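Local coordinates for protein alpha,alpha-trehalose-phosphate synthase (UDP-forming) (Burkholderia xenovorans, PDB 5V0T) that is a glycosyltransferase family 20 protein of the two-domain GT-B fold, binding uridine-5'-diphosphate and 6-O-phosphono-alpha-D-glucopyranose in pockets of a single chain, at residues L271-D276 with A361-A366; I239-D244 with V381-V386; V305-I310 with T345-I350. All blocks are in the same frame, centred on the assembly; numbering follows the deposited sequence.

Interaction 1 of 3, residues L271-D276 with A361-A366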
ATOM      1  N   LEU A 271      15.145   7.445  18.605  1.00 22.55           N
ATOM      2  CA  LEU A 271      14.051   7.831  17.723  1.00 19.71           C
ATOM      3  C   LEU A 271      13.262   6.607  17.293  1.00 22.37           C
ATOM      4  O   LEU A 271      13.819   5.682  16.696  1.00 17.74           O
ATOM      5  CB  LEU A 271      14.576   8.574  16.493  1.00 19.97           C
ATOM      6  CG  LEU A 271      13.536   8.970  15.449  1.00 22.35           C
ATOM      7  CD1 LEU A 271      12.498   9.929  16.060  1.00 19.26           C
ATOM      8  CD2 LEU A 271      14.238   9.618  14.266  1.00 20.32           C
ATOM      9  N   ILE A 272      11.974   6.607  17.604  1.00 18.66           N
ATOM     10  CA  ILE A 272      11.007   5.713  16.978  1.00 16.19           C
ATOM     11  C   ILE A 272      10.342   6.483  15.842  1.00 13.36           C
ATOM     12  O   ILE A 272       9.844   7.597  16.041  1.00 18.67           O
ATOM     13  CB  ILE A 272       9.966   5.227  18.001  1.00 14.71           C
ATOM     14  CG1 ILE A 272      10.656   4.535  19.188  1.00 16.45           C
ATOM     15  CG2 ILE A 272       8.918   4.327  17.328  1.00 19.46           C
ATOM     16  CD1 ILE A 272       9.723   4.306  20.392  1.00 21.19           C
ATOM     17  N   MET A 273      10.319   5.897  14.644  1.00 16.06           N
ATOM     18  CA  MET A 273       9.781   6.602  13.487  1.00 15.99           C
ATOM     19  C   MET A 273       8.690   5.798  12.792  1.00 18.09           C
ATOM     20  O   MET A 273       8.823   4.591  12.588  1.00 16.33           O
ATOM     21  CB  MET A 273      10.895   6.940  12.490  1.00 15.75           C
ATOM     22  CG  MET A 273      10.393   7.719  11.252  1.00 15.95           C
ATOM     23  SD  MET A 273      11.807   8.348  10.357  1.00 18.21           S
ATOM     24  CE  MET A 273      10.979   9.097   8.935  1.00 15.66           C
ATOM     25  N   SER A 274       7.616   6.487  12.414  1.00 17.29           N
ATOM     26  CA  SER A 274       6.536   5.927  11.615  1.00 15.95           C
ATOM     27  C   SER A 274       6.201   6.884  10.479  1.00 18.88           C
ATOM     28  O   SER A 274       6.299   8.108  10.628  1.00 17.94           O
ATOM     29  CB  SER A 274       5.267   5.688  12.455  1.00 11.10           C
ATOM     30  OG  SER A 274       5.450   4.676  13.446  1.00 16.80           O
ATOM     31  N   VAL A 275       5.773   6.315   9.351  1.00 17.90           N
ATOM     32  CA  VAL A 275       5.317   7.070   8.183  1.00 16.32           C
ATOM     33  C   VAL A 275       4.105   6.344   7.624  1.00 16.57           C
ATOM     34  O   VAL A 275       4.235   5.204   7.165  1.00 16.54           O
ATOM     35  CB  VAL A 275       6.385   7.180   7.082  1.00 17.89           C
ATOM     36  CG1 VAL A 275       5.813   7.951   5.908  1.00 19.64           C
ATOM     37  CG2 VAL A 275       7.670   7.838   7.594  1.00 17.69           C
ATOM     38  N   ASP A 276       2.937   6.994   7.650  1.00 16.88           N
ATOM     39  CA  ASP A 276       1.674   6.369   7.252  1.00 15.84           C
ATOM     40  C   ASP A 276       0.730   7.436   6.733  1.00 16.25           C
ATOM     41  O   ASP A 276       0.508   8.422   7.433  1.00 17.00           O
ATOM     42  CB  ASP A 276       0.959   5.686   8.436  1.00 18.08           C
ATOM     43  CG  ASP A 276       1.821   4.699   9.184  1.00 21.16           C
ATOM     44  OD1 ASP A 276       2.736   5.134   9.917  1.00 20.83           O
ATOM     45  OD2 ASP A 276       1.541   3.478   9.080  1.00 21.98           O
ATOM     46  N   ALA A 361      16.363   9.212   4.202  1.00 24.44           N
ATOM     47  CA  ALA A 361      17.451   9.731   5.025  1.00 26.21           C
ATOM     48  C   ALA A 361      17.102   9.666   6.504  1.00 23.12           C
ATOM     49  O   ALA A 361      17.946   9.299   7.326  1.00 21.59           O
ATOM     50  CB  ALA A 361      17.791  11.171   4.619  1.00 18.73           C
ATOM     51  N   LEU A 362      15.849   9.992   6.858  1.00 20.81           N
ATOM     52  CA  LEU A 362      15.421   9.962   8.258  1.00 24.70           C
ATOM     53  C   LEU A 362      15.289   8.534   8.776  1.00 20.54           C
ATOM     54  O   LEU A 362      15.638   8.255   9.931  1.00 19.09           O
ATOM     55  CB  LEU A 362      14.093  10.707   8.420  1.00 24.32           C
ATOM     56  CG  LEU A 362      14.170  12.221   8.169  1.00 23.75           C
ATOM     57  CD1 LEU A 362      12.786  12.833   8.168  1.00 22.44           C
ATOM     58  CD2 LEU A 362      15.040  12.879   9.220  1.00 20.01           C
ATOM     59  N   PHE A 363      14.788   7.618   7.944  1.00 17.40           N
ATOM     60  CA  PHE A 363      14.706   6.213   8.345  1.00 18.73           C
ATOM     61  C   PHE A 363      16.049   5.721   8.871  1.00 16.87           C
ATOM     62  O   PHE A 363      16.110   4.991   9.868  1.00 24.51           O
ATOM     63  CB  PHE A 363      14.271   5.338   7.161  1.00 17.23           C
ATOM     64  CG  PHE A 363      12.783   5.377   6.841  1.00 22.89           C
ATOM     65  CD1 PHE A 363      11.842   5.646   7.809  1.00 20.04           C
ATOM     66  CD2 PHE A 363      12.348   5.104   5.541  1.00 24.78           C
ATOM     67  CE1 PHE A 363      10.478   5.661   7.495  1.00 24.82           C
ATOM     68  CE2 PHE A 363      10.987   5.117   5.211  1.00 22.09           C
ATOM     69  CZ  PHE A 363      10.053   5.396   6.190  1.00 22.22           C
ATOM     70  N   ARG A 364      17.139   6.115   8.206  1.00 19.72           N
ATOM     71  CA  ARG A 364      18.482   5.671   8.568  1.00 21.26           C
ATOM     72  C   ARG A 364      18.912   6.168   9.949  1.00 24.87           C
ATOM     73  O   ARG A 364      19.804   5.570  10.557  1.00 27.35           O
ATOM     74  CB  ARG A 364      19.479   6.136   7.490  1.00 25.16           C
ATOM     75  CG  ARG A 364      20.920   5.576   7.561  1.00 28.53           C
ATOM     76  CD  ARG A 364      21.676   5.977   6.290  1.00 27.53           C
ATOM     77  NE  ARG A 364      23.030   5.419   6.162  1.00 33.18           N
ATOM     78  CZ  ARG A 364      23.331   4.321   5.466  1.00 34.18           C
ATOM     79  NH1 ARG A 364      22.373   3.626   4.842  1.00 28.64           N
ATOM     80  NH2 ARG A 364      24.590   3.906   5.400  1.00 33.69           N
ATOM     81  N   THR A 365      18.299   7.233  10.464  1.00 22.99           N
ATOM     82  CA  THR A 365      18.620   7.716  11.801  1.00 23.33           C
ATOM     83  C   THR A 365      17.710   7.157  12.890  1.00 24.07           C
ATOM     84  O   THR A 365      17.934   7.452  14.063  1.00 25.18           O
ATOM     85  CB  THR A 365      18.543   9.248  11.856  1.00 24.14           C
ATOM     86  OG1 THR A 365      17.172   9.637  11.975  1.00 22.52           O
ATOM     87  CG2 THR A 365      19.117   9.869  10.596  1.00 24.62           C
ATOM     88  N   ALA A 366      16.684   6.383  12.539  1.00 21.85           N
ATOM     89  CA  ALA A 366      15.676   5.936  13.494  1.00 18.61           C
ATOM     90  C   ALA A 366      16.051   4.575  14.076  1.00 16.38           C
ATOM     91  O   ALA A 366      16.190   3.592  13.337  1.00 19.25           O
ATOM     92  CB  ALA A 366      14.303   5.867  12.819  1.00 17.72           C
TER
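M273 reaches out from strand 270-275 into the C-terminal part of helix 356-363 and the turn at F363-A366, and meets three residues there. Its CG stands anti to the backbone N (chi1 -179°) and the chain runs on extended, which carries the thioether to L362 and F363; CE lies 3.5 Å from CB of L362. This is also a Met-aromatic contact: SD sits 4.9 Å from the centroid of the F363 ring, obliquely, with its nearest ring atom CD1 at 3.7 Å. The two side chains cross at about a right angle.

The remaining contacts are apolar packing, apart from the hydroxyl oxygen of T365. V275 sets CG2 against CE1 of F363 at 3.6 Å, so M273 and V275 both lie against the CD1/CE1 part of the ring, each obliquely. Nearer the start of the strand, CB of A366 packs on CB of M273 at 3.6 Å, while CD2 of L271 touches both that methyl and OG1 of T365.

Polar bonding stays within 361-366. F363 to A366 form a type I turn, and the carbonyl O of L362 accepts from both N and OG1 of T365, the hydroxyl lying in the carbonyl plane on a lone pair, 2.9 Å away.

No hydrogen bond joins the two segments. Between them van der Waals packing, mostly apolar, does the holding, and V275, one of the packing residues, also touches the bound uridine-5'-diphosphate.

Interaction 2 of 3, residues I239-D244 with V381-V386. With UDP (uridine-5'-diphosphate), chain I.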
ATOM      1  N   ILE A 239       4.791  -7.374  -4.008  1.00 19.85           N
ATOM      2  CA  ILE A 239       5.498  -6.227  -4.558  1.00 20.77           C
ATOM      3  C   ILE A 239       6.698  -5.899  -3.675  1.00 28.12           C
ATOM      4  O   ILE A 239       6.635  -5.995  -2.437  1.00 23.09           O
ATOM      5  CB  ILE A 239       4.555  -5.023  -4.706  1.00 18.21           C
ATOM      6  CG1 ILE A 239       5.174  -3.981  -5.632  1.00 19.01           C
ATOM      7  CG2 ILE A 239       4.232  -4.398  -3.341  1.00 23.31           C
ATOM      8  CD1 ILE A 239       4.217  -2.871  -6.041  1.00 24.43           C
ATOM      9  N   GLY A 240       7.812  -5.547  -4.311  1.00 29.50           N
ATOM     10  CA  GLY A 240       9.020  -5.225  -3.581  1.00 28.98           C
ATOM     11  C   GLY A 240       9.507  -3.808  -3.816  1.00 27.59           C
ATOM     12  O   GLY A 240       8.749  -2.935  -4.252  1.00 20.54           O
ATOM     13  N   VAL A 241      10.784  -3.573  -3.524  1.00 21.92           N
ATOM     14  CA  VAL A 241      11.413  -2.273  -3.654  1.00 21.57           C
ATOM     15  C   VAL A 241      12.760  -2.472  -4.350  1.00 24.07           C
ATOM     16  O   VAL A 241      13.116  -3.582  -4.745  1.00 24.94           O
ATOM     17  CB  VAL A 241      11.589  -1.579  -2.284  1.00 18.35           C
ATOM     18  CG1 VAL A 241      10.258  -1.477  -1.553  1.00 21.14           C
ATOM     19  CG2 VAL A 241      12.590  -2.361  -1.418  1.00 21.64           C
ATOM     20  N   TYR A 242      13.501  -1.380  -4.518  1.00 23.05           N
ATOM     21  CA  TYR A 242      14.904  -1.461  -4.908  1.00 24.62           C
ATOM     22  C   TYR A 242      15.734  -1.194  -3.659  1.00 22.02           C
ATOM     23  O   TYR A 242      16.047  -0.033  -3.364  1.00 25.37           O
ATOM     24  CB  TYR A 242      15.266  -0.451  -5.997  1.00 27.00           C
ATOM     25  CG  TYR A 242      14.702  -0.734  -7.361  1.00 29.08           C
ATOM     26  CD1 TYR A 242      15.031  -1.901  -8.045  1.00 28.42           C
ATOM     27  CD2 TYR A 242      13.854   0.177  -7.980  1.00 35.18           C
ATOM     28  CE1 TYR A 242      14.523  -2.154  -9.310  1.00 35.98           C
ATOM     29  CE2 TYR A 242      13.335  -0.067  -9.242  1.00 31.29           C
ATOM     30  CZ  TYR A 242      13.678  -1.232  -9.903  1.00 32.95           C
ATOM     31  OH  TYR A 242      13.158  -1.476 -11.146  1.00 39.34           O
ATOM     32  N   PRO A 243      16.087  -2.224  -2.891  1.00 24.06           N
ATOM     33  CA  PRO A 243      16.656  -1.962  -1.556  1.00 23.32           C
ATOM     34  C   PRO A 243      18.004  -1.257  -1.586  1.00 26.66           C
ATOM     35  O   PRO A 243      18.254  -0.383  -0.747  1.00 25.18           O
ATOM     36  CB  PRO A 243      16.749  -3.365  -0.939  1.00 24.88           C
ATOM     37  CG  PRO A 243      16.789  -4.301  -2.115  1.00 31.10           C
ATOM     38  CD  PRO A 243      15.913  -3.662  -3.156  1.00 27.29           C
ATOM     39  N   ASP A 244      18.888  -1.600  -2.521  1.00 28.48           N
ATOM     40  CA  ASP A 244      20.199  -0.946  -2.544  1.00 27.15           C
ATOM     41  C   ASP A 244      20.091   0.486  -3.055  1.00 32.67           C
ATOM     42  O   ASP A 244      20.886   1.350  -2.660  1.00 32.30           O
ATOM     43  CB  ASP A 244      21.180  -1.782  -3.362  1.00 30.08           C
ATOM     44  CG  ASP A 244      21.522  -3.101  -2.667  1.00 34.43           C
ATOM     45  OD1 ASP A 244      21.722  -3.100  -1.427  1.00 38.20           O
ATOM     46  OD2 ASP A 244      21.559  -4.142  -3.341  1.00 38.33           O
ATOM     47  N   VAL A 381       6.615   1.000   3.269  1.00 18.93           N
ATOM     48  CA  VAL A 381       7.391   1.724   4.269  1.00 17.87           C
ATOM     49  C   VAL A 381       8.231   0.755   5.089  1.00 17.08           C
ATOM     50  O   VAL A 381       9.385   1.037   5.415  1.00 18.89           O
ATOM     51  CB  VAL A 381       6.464   2.579   5.155  1.00 15.14           C
ATOM     52  CG1 VAL A 381       7.113   2.861   6.543  1.00 15.13           C
ATOM     53  CG2 VAL A 381       6.098   3.903   4.432  1.00 13.62           C
ATOM     54  N   ALA A 382       7.679  -0.412   5.415  1.00 17.74           N
ATOM     55  CA  ALA A 382       8.462  -1.407   6.149  1.00 18.22           C
ATOM     56  C   ALA A 382       9.706  -1.817   5.364  1.00 18.39           C
ATOM     57  O   ALA A 382      10.799  -1.944   5.933  1.00 17.51           O
ATOM     58  CB  ALA A 382       7.600  -2.637   6.464  1.00 18.00           C
ATOM     59  N   LYS A 383       9.550  -2.061   4.053  1.00 13.95           N
ATOM     60  CA  LYS A 383      10.683  -2.482   3.238  1.00 16.38           C
ATOM     61  C   LYS A 383      11.674  -1.341   3.048  1.00 18.29           C
ATOM     62  O   LYS A 383      12.892  -1.562   3.042  1.00 20.06           O
ATOM     63  CB  LYS A 383      10.197  -3.018   1.887  1.00 15.64           C
ATOM     64  CG  LYS A 383       9.325  -4.272   2.044  1.00 19.28           C
ATOM     65  CD  LYS A 383       9.034  -4.951   0.712  1.00 21.57           C
ATOM     66  CE  LYS A 383       8.327  -6.287   0.929  1.00 20.07           C
ATOM     67  NZ  LYS A 383       8.130  -6.996  -0.370  1.00 20.37           N
ATOM     68  N   GLU A 384      11.162  -0.112   2.911  1.00 18.04           N
ATOM     69  CA  GLU A 384      12.013   1.069   2.805  1.00 21.34           C
ATOM     70  C   GLU A 384      12.780   1.335   4.098  1.00 22.67           C
ATOM     71  O   GLU A 384      13.962   1.708   4.052  1.00 17.99           O
ATOM     72  CB  GLU A 384      11.161   2.284   2.423  1.00 21.07           C
ATOM     73  CG  GLU A 384      10.564   2.189   1.001  1.00 21.11           C
ATOM     74  CD  GLU A 384       9.500   3.256   0.719  1.00 23.33           C
ATOM     75  OE1 GLU A 384       8.963   3.273  -0.404  1.00 24.35           O
ATOM     76  OE2 GLU A 384       9.195   4.071   1.614  1.00 22.39           O
ATOM     77  N   TYR A 385      12.124   1.194   5.256  1.00 19.64           N
ATOM     78  CA  TYR A 385      12.826   1.399   6.523  1.00 19.83           C
ATOM     79  C   TYR A 385      14.023   0.460   6.636  1.00 22.15           C
ATOM     80  O   TYR A 385      15.138   0.887   6.956  1.00 20.00           O
ATOM     81  CB  TYR A 385      11.885   1.211   7.730  1.00 15.28           C
ATOM     82  CG  TYR A 385      12.659   1.229   9.024  1.00 16.60           C
ATOM     83  CD1 TYR A 385      13.021   2.433   9.619  1.00 17.43           C
ATOM     84  CD2 TYR A 385      13.098   0.040   9.618  1.00 14.78           C
ATOM     85  CE1 TYR A 385      13.799   2.462  10.789  1.00 18.15           C
ATOM     86  CE2 TYR A 385      13.880   0.062  10.783  1.00 17.44           C
ATOM     87  CZ  TYR A 385      14.211   1.275  11.364  1.00 20.41           C
ATOM     88  OH  TYR A 385      14.968   1.305  12.517  1.00 22.29           O
ATOM     89  N   VAL A 386      13.817  -0.826   6.361  1.00 17.82           N
ATOM     90  CA  VAL A 386      14.921  -1.771   6.457  1.00 21.76           C
ATOM     91  C   VAL A 386      16.018  -1.414   5.459  1.00 22.23           C
ATOM     92  O   VAL A 386      17.211  -1.431   5.790  1.00 21.41           O
ATOM     93  CB  VAL A 386      14.409  -3.205   6.244  1.00 21.13           C
ATOM     94  CG1 VAL A 386      15.585  -4.151   6.066  1.00 17.01           C
ATOM     95  CG2 VAL A 386      13.515  -3.633   7.417  1.00 18.35           C
TER
HETATM   96  N1  UDP I 501       5.412   8.201   1.115  1.00 19.72           N
HETATM   97  C2  UDP I 501       5.937   9.367   0.581  1.00 23.93           C
HETATM   98  N3  UDP I 501       5.724  10.493   1.323  1.00 19.29           N
HETATM   99  C4  UDP I 501       5.058  10.577   2.526  1.00 20.79           C
HETATM  100  C5  UDP I 501       4.546   9.327   3.022  1.00 17.22           C
HETATM  101  C6  UDP I 501       4.747   8.201   2.320  1.00 23.47           C
HETATM  102  O2  UDP I 501       6.535   9.401  -0.480  1.00 22.35           O
HETATM  103  O4  UDP I 501       4.952  11.677   3.082  1.00 23.30           O
HETATM  104  C1' UDP I 501       5.621   6.961   0.362  1.00 17.50           C
HETATM  105  C2' UDP I 501       6.427   5.912   1.125  1.00 16.98           C
HETATM  106  O2' UDP I 501       7.813   6.154   0.952  1.00 21.07           O
HETATM  107  C3' UDP I 501       5.954   4.628   0.441  1.00 20.29           C
HETATM  108  C4' UDP I 501       4.484   4.936   0.132  1.00 19.23           C
HETATM  109  O4' UDP I 501       4.364   6.374   0.117  1.00 18.00           O
HETATM  110  O3' UDP I 501       6.647   4.361  -0.775  1.00 17.02           O
HETATM  111  C5' UDP I 501       3.485   4.354   1.097  1.00 16.17           C
HETATM  112  O5' UDP I 501       3.253   2.988   0.702  1.00 17.98           O
HETATM  113  PA  UDP I 501       2.779   1.898   1.745  1.00 17.27           P
HETATM  114  O1A UDP I 501       3.602   1.961   3.015  1.00 18.00           O
HETATM  115  O2A UDP I 501       2.781   0.595   1.036  1.00 14.97           O
HETATM  116  O3A UDP I 501       1.309   2.313   2.151  1.00 18.41           O
HETATM  117  PB  UDP I 501       0.059   2.914   1.384  1.00 19.22           P
HETATM  118  O1B UDP I 501       0.180   2.329  -0.027  1.00 20.19           O
HETATM  119  O2B UDP I 501      -1.133   2.260   2.115  1.00 16.73           O
HETATM  120  O3B UDP I 501       0.050   4.397   1.424  1.00 17.55           O
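The uridine-5'-diphosphate pocket is bordered here by the first turns of helix 380-388, whose K383 reaches back to the loop 239-242. NZ of K383 donates to the carbonyl O of I239 at 2.7 Å, the donor tilted 28° from the carbonyl plane. The lysine chain is extended all the way beyond CG, which takes the ammonium past G240 to that oxygen; a salt bridge to E408 gives the same nitrogen a second partner. Closer to the helix, CG1 of V241 rests on CB of K383 at 3.8 Å, the two side chains crossing obliquely.

In this GT-B fold the nucleotide lies at the start of the helix. N of V381 donates to O1A of the diphosphate at 3.2 Å, with L380 N as a further donor to the ligand; amides at a helix N-terminus would be expected to help offset phosphate charge. One turn on, E384 grips the ribose with both carboxylate oxygens: OE1 accepts from O3' and OE2 from O2', each at 2.6 Å. R356 forms a salt bridge with OE1 of E384, a second-shell contact that probably steadies the carboxylate facing the sugar.

Interaction 3 of 3, residues V305-I310 with T345-I350; sequences VSFLQI and TPILYI. With EDO (1,2-ethanediol), chain K.
S306 opens the pairing with T345 and P346. Its OG bonds to O1 of a bound 1,2-ethanediol at 2.9 Å, and the other end of that diol, O2, accepts from N of T345, so this small molecule, probably from the crystallisation liquor, bridges the two segments. At F307 the regular parallel pairing begins: its N donates to O of P346 (2.9 Å) and its O accepts from N of L348 (2.7 Å), so that F307 straddles I347 in the manner of parallel strands. With CG anti to the backbone N (chi1 172°), the ring lies alongside I347, pointing the same way, and CD2 comes 4.0 Å from CG1. L308 points to the opposite face, where its CD1 packs against CD1 of I350 at 3.9 Å and also meets L348. Q309 repeats the pattern around Y349: N donates to O of L348 and O accepts from N of I350 at 3.0 Å. Its side chain leaves the pairing, and NE2 bonds to both O of I310 and OD1 of D276. I310 ends the run next to I350, on the face of L308.

Strand 305-310 is thus flanked by 347-350 and 270-275, with 347-350 at the sheet's edge. Helix 319-339 makes the beta-alpha-beta crossover between the paired strands and contacts I347, while F307 and Q309 face helix 284-297.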
ATOM      1  N   VAL A 305      13.546   8.966  24.656  1.00 20.26           N
ATOM      2  CA  VAL A 305      13.095   8.523  23.345  1.00 21.70           C
ATOM      3  C   VAL A 305      11.979   9.461  22.913  1.00 20.67           C
ATOM      4  O   VAL A 305      11.263  10.018  23.749  1.00 24.12           O
ATOM      5  CB  VAL A 305      12.627   7.041  23.378  1.00 24.55           C
ATOM      6  CG1 VAL A 305      11.492   6.851  24.379  1.00 19.85           C
ATOM      7  CG2 VAL A 305      12.205   6.542  21.980  1.00 21.28           C
ATOM      8  N   SER A 306      11.855   9.664  21.608  1.00 20.90           N
ATOM      9  CA  SER A 306      10.719  10.371  21.033  1.00 18.21           C
ATOM     10  C   SER A 306      10.202   9.590  19.836  1.00 20.47           C
ATOM     11  O   SER A 306      10.935   8.831  19.201  1.00 15.18           O
ATOM     12  CB  SER A 306      11.080  11.801  20.600  1.00 20.73           C
ATOM     13  OG  SER A 306      11.070  12.673  21.712  1.00 28.95           O
ATOM     14  N   PHE A 307       8.912   9.776  19.555  1.00 17.33           N
ATOM     15  CA  PHE A 307       8.183   9.029  18.538  1.00 14.48           C
ATOM     16  C   PHE A 307       7.772  10.044  17.470  1.00 18.39           C
ATOM     17  O   PHE A 307       6.938  10.923  17.722  1.00 17.88           O
ATOM     18  CB  PHE A 307       6.993   8.305  19.179  1.00 15.29           C
ATOM     19  CG  PHE A 307       6.044   7.646  18.206  1.00 12.72           C
ATOM     20  CD1 PHE A 307       6.437   7.291  16.920  1.00 13.78           C
ATOM     21  CD2 PHE A 307       4.731   7.375  18.602  1.00 17.53           C
ATOM     22  CE1 PHE A 307       5.533   6.696  16.029  1.00 16.63           C
ATOM     23  CE2 PHE A 307       3.813   6.778  17.714  1.00 17.38           C
ATOM     24  CZ  PHE A 307       4.226   6.430  16.436  1.00 17.62           C
ATOM     25  N   LEU A 308       8.410   9.959  16.310  1.00 17.62           N
ATOM     26  CA  LEU A 308       8.054  10.761  15.148  1.00 15.10           C
ATOM     27  C   LEU A 308       7.016   9.997  14.321  1.00 16.64           C
ATOM     28  O   LEU A 308       7.314   8.933  13.767  1.00 16.11           O
ATOM     29  CB  LEU A 308       9.309  11.062  14.326  1.00 19.12           C
ATOM     30  CG  LEU A 308       9.071  11.761  12.982  1.00 18.46           C
ATOM     31  CD1 LEU A 308       8.451  13.148  13.171  1.00 16.86           C
ATOM     32  CD2 LEU A 308      10.371  11.833  12.174  1.00 20.88           C
ATOM     33  N   GLN A 309       5.791  10.538  14.232  1.00 14.48           N
ATOM     34  CA  GLN A 309       4.754   9.991  13.357  1.00 13.43           C
ATOM     35  C   GLN A 309       4.500  11.006  12.251  1.00 16.09           C
ATOM     36  O   GLN A 309       3.899  12.063  12.486  1.00 19.87           O
ATOM     37  CB  GLN A 309       3.457   9.694  14.107  1.00 15.87           C
ATOM     38  CG  GLN A 309       2.302   9.296  13.152  1.00 13.91           C
ATOM     39  CD  GLN A 309       2.478   7.886  12.600  1.00 14.22           C
ATOM     40  OE1 GLN A 309       2.494   6.935  13.356  1.00 14.99           O
ATOM     41  NE2 GLN A 309       2.613   7.755  11.266  1.00 12.22           N
ATOM     42  N   ILE A 310       4.971  10.701  11.057  1.00 14.20           N
ATOM     43  CA  ILE A 310       4.606  11.469   9.874  1.00 15.51           C
ATOM     44  C   ILE A 310       3.338  10.834   9.313  1.00 14.90           C
ATOM     45  O   ILE A 310       3.316   9.635   8.998  1.00 18.74           O
ATOM     46  CB  ILE A 310       5.746  11.488   8.852  1.00 13.73           C
ATOM     47  CG1 ILE A 310       6.937  12.239   9.443  1.00 19.32           C
ATOM     48  CG2 ILE A 310       5.289  12.156   7.542  1.00 14.47           C
ATOM     49  CD1 ILE A 310       8.180  12.326   8.507  1.00 17.47           C
ATOM     50  N   THR A 345       8.985  16.612  24.123  1.00 14.97           N
ATOM     51  CA  THR A 345       7.687  16.293  23.543  1.00 14.78           C
ATOM     52  C   THR A 345       7.719  14.827  23.135  1.00 19.72           C
ATOM     53  O   THR A 345       8.456  14.468  22.205  1.00 24.52           O
ATOM     54  CB  THR A 345       7.374  17.185  22.334  1.00 18.83           C
ATOM     55  OG1 THR A 345       7.344  18.555  22.751  1.00 22.62           O
ATOM     56  CG2 THR A 345       6.009  16.819  21.727  1.00 17.30           C
ATOM     57  N   PRO A 346       6.980  13.945  23.816  1.00 15.72           N
ATOM     58  CA  PRO A 346       7.082  12.503  23.504  1.00 19.02           C
ATOM     59  C   PRO A 346       6.721  12.128  22.073  1.00 19.62           C
ATOM     60  O   PRO A 346       7.464  11.358  21.442  1.00 15.64           O
ATOM     61  CB  PRO A 346       6.115  11.868  24.513  1.00 17.96           C
ATOM     62  CG  PRO A 346       6.115  12.814  25.660  1.00 20.33           C
ATOM     63  CD  PRO A 346       6.216  14.188  25.049  1.00 17.45           C
ATOM     64  N   ILE A 347       5.591  12.616  21.548  1.00 17.47           N
ATOM     65  CA  ILE A 347       5.142  12.286  20.191  1.00 18.30           C
ATOM     66  C   ILE A 347       5.239  13.536  19.321  1.00 21.34           C
ATOM     67  O   ILE A 347       4.643  14.575  19.638  1.00 16.19           O
ATOM     68  CB  ILE A 347       3.711  11.717  20.173  1.00 16.08           C
ATOM     69  CG1 ILE A 347       3.646  10.415  20.994  1.00 13.96           C
ATOM     70  CG2 ILE A 347       3.247  11.480  18.713  1.00 15.58           C
ATOM     71  CD1 ILE A 347       2.238   9.798  21.089  1.00 17.85           C
ATOM     72  N   LEU A 348       5.976  13.427  18.219  1.00 14.22           N
ATOM     73  CA  LEU A 348       6.108  14.486  17.219  1.00 16.39           C
ATOM     74  C   LEU A 348       5.198  14.086  16.065  1.00 21.05           C
ATOM     75  O   LEU A 348       5.555  13.243  15.232  1.00 18.70           O
ATOM     76  CB  LEU A 348       7.563  14.646  16.773  1.00 18.12           C
ATOM     77  CG  LEU A 348       8.560  14.777  17.922  1.00 24.04           C
ATOM     78  CD1 LEU A 348       9.999  14.659  17.422  1.00 25.90           C
ATOM     79  CD2 LEU A 348       8.342  16.109  18.639  1.00 22.86           C
ATOM     80  N   TYR A 349       4.006  14.662  16.045  1.00 20.25           N
ATOM     81  CA  TYR A 349       2.969  14.294  15.091  1.00 17.39           C
ATOM     82  C   TYR A 349       2.939  15.367  14.012  1.00 18.43           C
ATOM     83  O   TYR A 349       2.835  16.559  14.323  1.00 19.20           O
ATOM     84  CB  TYR A 349       1.614  14.152  15.800  1.00 18.21           C
ATOM     85  CG  TYR A 349       0.395  14.199  14.887  1.00 16.08           C
ATOM     86  CD1 TYR A 349       0.129  13.169  13.989  1.00 18.07           C
ATOM     87  CD2 TYR A 349      -0.484  15.274  14.935  1.00 14.25           C
ATOM     88  CE1 TYR A 349      -0.995  13.215  13.152  1.00 20.50           C
ATOM     89  CE2 TYR A 349      -1.595  15.342  14.097  1.00 17.18           C
ATOM     90  CZ  TYR A 349      -1.853  14.299  13.221  1.00 16.91           C
ATOM     91  OH  TYR A 349      -2.947  14.357  12.402  1.00 18.52           O
ATOM     92  N   ILE A 350       3.090  14.958  12.753  1.00 14.35           N
ATOM     93  CA  ILE A 350       3.183  15.911  11.652  1.00 16.91           C
ATOM     94  C   ILE A 350       2.232  15.441  10.561  1.00 17.72           C
ATOM     95  O   ILE A 350       2.418  14.355   9.999  1.00 15.55           O
ATOM     96  CB  ILE A 350       4.616  16.047  11.106  1.00 14.17           C
ATOM     97  CG1 ILE A 350       5.611  16.318  12.236  1.00 19.62           C
ATOM     98  CG2 ILE A 350       4.712  17.237  10.124  1.00 14.54           C
ATOM     99  CD1 ILE A 350       7.025  16.479  11.737  1.00 16.32           C
TER
HETATM  100  C1  EDO K 503      12.425  15.750  20.763  1.00 38.44           C
HETATM  101  O1  EDO K 503      13.094  14.803  21.608  1.00 38.54           O
HETATM  102  C2  EDO K 503      11.139  16.196  21.452  1.00 35.21           C
HETATM  103  O2  EDO K 503      11.446  17.126  22.504  1.00 30.83           O

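All three contacts belong to one glycosyltransferase family 20 chain. Interactions 1 and 3 share the six-stranded parallel sheet, their centres 10 Å apart: strands 270-275 and 305-310 are neighbours in it, and I272 and S274 bond to L308 through the backbone. Strand 347-350 is followed, after a short loop, by helix 356-363, so the second segment of interaction 3 leads along the chain to that of interaction 1. Interaction 2 has its centre 13 Å from interaction 1, which it meets where Y385 OH bonds to A366 O; it stays clear of interaction 3, about 8 Å away between nearest atoms. In sequence, 305-350 falls within 271-366, which falls within 239-386. Together they connect the sheet's edge to the uridine-5'-diphosphate pocket.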